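Glucose-6-phosphate isomerase (Thermus thermophilus, PDB 1ZZG) catalyses the reversible isomerisation of glucose 6-phosphate to fructose 6-phosphate in glycolysis and gluconeogenesis. Local coordinates at the interface of chains A and B. Coordinates in Å, arbitrary orientation; residue numbers count along the deposited sequence, not the author numbering. Chains: chain A/B, glucose-6-phosphate isomerase.

Contact 1: the interface of chains A and B. Residues chain A 412; chain B 7, 345, 348, 352.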
# COMPACT_ATOMS: atom_id res chain seq x y z
N ARG A 412 -11.12 -3.26 26.63
CA ARG A 412 -11.60 -1.92 26.34
C ARG A 412 -13.10 -1.90 26.04
O ARG A 412 -13.85 -1.12 26.63
CB ARG A 412 -10.84 -1.34 25.14
CG ARG A 412 -9.37 -1.04 25.41
CD ARG A 412 -9.19 0.42 25.78
NE ARG A 412 -7.80 0.78 26.00
CZ ARG A 412 -7.38 2.03 26.20
NH1 ARG A 412 -8.26 3.02 26.21
NH2 ARG A 412 -6.09 2.28 26.39
N ARG B 7 2.37 9.05 26.15
CA ARG B 7 2.19 8.35 27.41
C ARG B 7 3.23 7.25 27.64
O ARG B 7 3.58 6.95 28.78
CB ARG B 7 0.78 7.76 27.51
CG ARG B 7 0.55 6.50 26.69
CD ARG B 7 -0.92 6.10 26.70
NE ARG B 7 -1.75 7.07 25.99
CZ ARG B 7 -3.01 6.85 25.62
NH1 ARG B 7 -3.60 5.69 25.89
NH2 ARG B 7 -3.68 7.79 24.97
N ALA B 345 -11.01 0.94 20.16
CA ALA B 345 -10.52 -0.01 21.14
C ALA B 345 -9.27 -0.71 20.61
O ALA B 345 -8.26 -0.82 21.31
CB ALA B 345 -11.60 -1.05 21.46
N GLU B 348 -6.24 1.67 20.54
CA GLU B 348 -5.70 1.86 21.89
C GLU B 348 -5.01 0.59 22.36
O GLU B 348 -3.96 0.64 23.00
CB GLU B 348 -6.82 2.23 22.88
CG GLU B 348 -7.45 3.60 22.66
CD GLU B 348 -6.54 4.75 23.05
OE1 GLU B 348 -5.50 4.50 23.70
OE2 GLU B 348 -6.87 5.91 22.71
N GLU B 352 -0.89 0.25 23.15
CA GLU B 352 -0.37 -0.26 24.41
C GLU B 352 0.50 -1.50 24.19
O GLU B 352 1.61 -1.59 24.72
CB GLU B 352 -1.51 -0.62 25.37
CG GLU B 352 -1.06 -0.86 26.80
CD GLU B 352 -2.20 -1.21 27.74
OE1 GLU B 352 -3.31 -0.65 27.56
OE2 GLU B 352 -1.98 -2.02 28.66
O HOH W 1 -5.03 -0.40 25.87
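A:Arg412, near the end of the C-terminal helix 403-414 of this phosphoglucose isomerase, lays its guanidinium across B:Glu348 on helix 339-356 of the second subunit. The evidence for flat packing is that CB of B:Glu348 stands over the centre of the guanidinium face, 3.4 Å from A:Arg412 CZ. One turn back along the partner helix, B:Ala345 CB meets A:Arg412 CB at 3.8 Å, so the same arginine touches the helix with both its root and its end group. The bend at chi2 (-95°) swings the outer arginine chain obliquely across the partner helix, bringing the guanidinium over B:Glu348 CB. B:Glu348 is bent at chi2 as well (-71°), which folds its carboxylate back towards the guanidinium, the two planes lying 27° apart. B:Glu348 OE1 forms a salt bridge with A:Arg412 NH2 at 3.5 Å, and on its own side also faces B:Arg7, whose NH1 gives a weak hydrogen bond of 3.1 Å. Two guanidinium groups from different chains thus share one carboxylate, which probably offsets their like charge. At the guanidinium edge, and in its plane, water 1 is chelated by NE at 3.0 Å and NH2 at 2.9 Å of A:Arg412. That water also lies 2.4 Å from B:Glu352 OE1, a short distance that should be read with caution, and makes a weak contact with the carbonyl oxygen of B:Glu348.

Contact 2: the interface of chains A and B. Residues chain A 262, 266, 281-282; chain B 294-295, 298, 306.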
# COMPACT_ATOMS: atom_id res chain seq x y z
N VAL A 262 4.51 -8.84 2.62
CA VAL A 262 4.86 -8.22 3.89
C VAL A 262 4.27 -9.02 5.07
O VAL A 262 4.97 -9.26 6.05
CB VAL A 262 4.39 -6.75 3.93
CG1 VAL A 262 4.60 -6.17 5.32
CG2 VAL A 262 5.20 -5.93 2.93
N ASP A 266 6.93 -10.76 7.49
CA ASP A 266 6.88 -10.20 8.84
C ASP A 266 6.29 -11.12 9.91
O ASP A 266 6.92 -11.39 10.92
CB ASP A 266 6.07 -8.90 8.84
CG ASP A 266 6.85 -7.71 8.29
OD1 ASP A 266 7.89 -7.91 7.63
OD2 ASP A 266 6.38 -6.57 8.51
N THR A 281 13.53 -9.44 9.77
CA THR A 281 13.83 -8.21 9.06
C THR A 281 12.51 -7.54 8.69
O THR A 281 11.48 -8.21 8.60
CB THR A 281 14.66 -8.47 7.78
OG1 THR A 281 13.92 -9.32 6.90
CG2 THR A 281 16.00 -9.13 8.13
N THR A 282 12.55 -6.23 8.50
CA THR A 282 11.36 -5.48 8.16
C THR A 282 11.11 -5.43 6.66
O THR A 282 11.86 -4.79 5.92
CB THR A 282 11.46 -4.04 8.70
OG1 THR A 282 11.73 -4.09 10.11
CG2 THR A 282 10.15 -3.28 8.46
N ALA B 294 -0.69 -8.51 10.14
CA ALA B 294 0.34 -8.60 9.10
C ALA B 294 1.71 -8.13 9.58
O ALA B 294 2.70 -8.83 9.41
CB ALA B 294 -0.11 -7.83 7.85
N GLN B 295 1.78 -6.95 10.18
CA GLN B 295 3.06 -6.42 10.62
C GLN B 295 3.28 -6.34 12.13
O GLN B 295 4.42 -6.35 12.60
CB GLN B 295 3.24 -5.03 10.01
CG GLN B 295 3.15 -4.98 8.49
CD GLN B 295 3.53 -3.62 7.93
OE1 GLN B 295 4.69 -3.22 7.99
NE2 GLN B 295 2.54 -2.90 7.39
N LEU B 298 5.64 -8.77 13.94
CA LEU B 298 7.05 -8.40 13.85
C LEU B 298 7.40 -7.27 14.84
O LEU B 298 8.46 -7.30 15.46
CB LEU B 298 7.39 -7.94 12.43
CG LEU B 298 8.76 -7.26 12.26
CD1 LEU B 298 9.89 -8.26 12.50
CD2 LEU B 298 8.85 -6.68 10.85
N LYS B 306 12.61 0.10 15.80
CA LYS B 306 11.59 0.96 15.22
C LYS B 306 11.04 2.04 16.13
O LYS B 306 11.01 1.90 17.35
CB LYS B 306 10.39 0.11 14.77
CG LYS B 306 10.73 -1.01 13.78
CD LYS B 306 9.56 -1.98 13.64
CE LYS B 306 9.85 -3.06 12.61
NZ LYS B 306 11.03 -3.88 12.98
O HOH W 2 7.06 -4.29 7.73
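The carboxylate of A:Asp266 and the amide of B:Gln295 are the flat groups here, their planes turned 48° apart. Over one face of the carboxylate sits methyl CD2 of B:Leu298, 3.4 Å from A:Asp266 CG; A:Val262 CG1, from the same chain as the aspartate, lies on the opposite side of the plane. The amide of B:Gln295 has that same valine methyl over one face, with A:Val262 CG1 3.8 Å from B:Gln295 CD. Close to the level of the carboxylate, beyond OD2, water 2 lies 2.5 Å from A:Asp266 OD2. It joins B:Gln295 OE1 at 2.6 Å, tilted out of the amide plane towards the valine, and so links the two polar groups across the interface. The aliphatic stem of the glutamine adds packing, its CG 3.7 Å from A:Val262 CG1. Further along, the terminal amino group of B:Lys306 donates a hydrogen bond from NZ to the hydroxyl OG1 of A:Thr282 at 3.0 Å. A nearly straight lysine chain turns at its last torsion (chi4 61°) to bring NZ to that oxygen, while the two side chains run past each other in opposite directions. In the fold, helix 257-269 and the start of strand 282-287 of chain A meet helix 296-301, its preceding loop and the start of strand 306-313 in chain B; the patch centre is about 5 Å from the predicted proton donor A:Glu267, and B:Ala294 directly follows the predicted active-site B:His293.

Contact 3: the interface of chains A and B. Residues chain A 101, 130-131, 134; chain B 322, 334, 339, 342.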
# COMPACT_ATOMS: atom_id res chain seq x y z
N VAL A 101 -12.97 -1.90 10.12
CA VAL A 101 -14.24 -1.70 10.80
C VAL A 101 -14.65 -0.23 10.90
O VAL A 101 -15.45 0.14 11.76
CB VAL A 101 -14.22 -2.33 12.21
CG1 VAL A 101 -14.15 -3.85 12.09
CG2 VAL A 101 -13.03 -1.81 12.99
N ALA A 130 -12.37 -10.90 15.43
CA ALA A 130 -13.23 -9.78 15.81
C ALA A 130 -13.76 -8.91 14.67
O ALA A 130 -14.97 -8.75 14.51
CB ALA A 130 -12.52 -8.90 16.84
N GLU A 131 -12.86 -8.36 13.86
CA GLU A 131 -13.25 -7.49 12.76
C GLU A 131 -14.24 -8.12 11.79
O GLU A 131 -15.18 -7.47 11.33
CB GLU A 131 -12.00 -7.02 11.98
CG GLU A 131 -11.02 -6.20 12.82
CD GLU A 131 -9.93 -7.05 13.45
OE1 GLU A 131 -10.18 -8.24 13.75
OE2 GLU A 131 -8.82 -6.51 13.66
N ALA A 134 -17.76 -8.63 13.36
CA ALA A 134 -18.45 -7.35 13.41
C ALA A 134 -19.00 -6.99 12.03
O ALA A 134 -20.16 -6.59 11.89
CB ALA A 134 -17.49 -6.27 13.89
N ILE B 322 -23.28 -2.37 15.95
CA ILE B 322 -23.13 -3.78 15.60
C ILE B 322 -24.39 -4.49 16.10
O ILE B 322 -24.60 -4.60 17.30
CB ILE B 322 -21.89 -4.40 16.29
CG1 ILE B 322 -20.62 -3.67 15.86
CG2 ILE B 322 -21.80 -5.89 15.95
CD1 ILE B 322 -19.35 -4.18 16.52
N LEU B 334 -19.78 -8.24 21.06
CA LEU B 334 -19.74 -7.15 20.09
C LEU B 334 -21.10 -6.48 19.92
O LEU B 334 -21.18 -5.31 19.58
CB LEU B 334 -19.26 -7.65 18.72
CG LEU B 334 -17.81 -8.13 18.61
CD1 LEU B 334 -17.61 -8.81 17.26
CD2 LEU B 334 -16.86 -6.96 18.77
N LEU B 339 -19.11 0.13 15.45
CA LEU B 339 -17.91 -0.14 14.67
C LEU B 339 -16.79 0.80 15.06
O LEU B 339 -15.65 0.37 15.21
CB LEU B 339 -18.21 -0.01 13.17
CG LEU B 339 -19.15 -1.06 12.58
CD1 LEU B 339 -19.33 -0.80 11.09
CD2 LEU B 339 -18.57 -2.46 12.82
N LEU B 342 -15.22 -0.24 18.21
CA LEU B 342 -14.31 -1.37 18.01
C LEU B 342 -13.01 -0.84 17.42
O LEU B 342 -11.93 -1.24 17.85
CB LEU B 342 -14.95 -2.39 17.06
CG LEU B 342 -14.08 -3.56 16.58
CD1 LEU B 342 -13.59 -4.37 17.78
CD2 LEU B 342 -14.88 -4.45 15.63
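Methyl CD2 of B:Leu342 rests against both A:Ala134 and A:Val101, and this is the tight part of the contact. The methyl is 3.6 Å from A:Ala134 CB and 3.7 Å from A:Val101 CG1, so one leucine branch packs against both a helix and a loop of chain A. B:Leu342 points CD2 to both groups because chi1 (172°) carries CG away from the backbone nitrogen and chi2 (59°) turns the branch, whereas CG faces the other valine branch, A:Val101 CG2, at 4.1 Å. The valine and leucine side chains cross at about a right angle. A:Ala134 also receives B:Ile322 CD1 on its methyl at 3.8 Å, and the 48 Å² it hides agrees with several chain B side chains converging on its methyl. B:Leu339 flanks the tight part, its CB set against the carbonyl oxygen of A:Val101 and its CD2 4.1 Å from A:Ala134 CB. A:Glu131 barely takes part: its CA is 4.5 Å from B:Leu342 CD2 and about 1 Å² is hidden. The looser margin lies towards the beginning of helix 130-147. There B:Leu334 offers CD1 to the carbonyl oxygen of A:Ala130 at 3.8 Å, a contact of methyl with backbone, and loses 8 Å² of surface. Structurally, the first turns of helix 130-147 and the loop between strand 94-98 and helix 103-112 in chain A receive the first turn of helix 339-356 in chain B, alongside the loop segments carrying B:Ile322 and B:Leu334.

Helix 339-356 of chain B is common to contacts 1 and 3: its first turn packs in contact 3 and later turns serve contact 1, the centres of their C-alpha atoms being about 16 Å apart. Contact 2 uses other elements and lies about 21 Å from contact 1 and 25 Å from contact 3. Two-fold symmetry repeats all three, giving a spread-out interface that probably corresponds to the family's dimer. Contact 2 brings the region of A:Glu267 to the residues following B:His293, consistent with active sites built from both subunits; contacts 1 and 3 would hold the subunits in register.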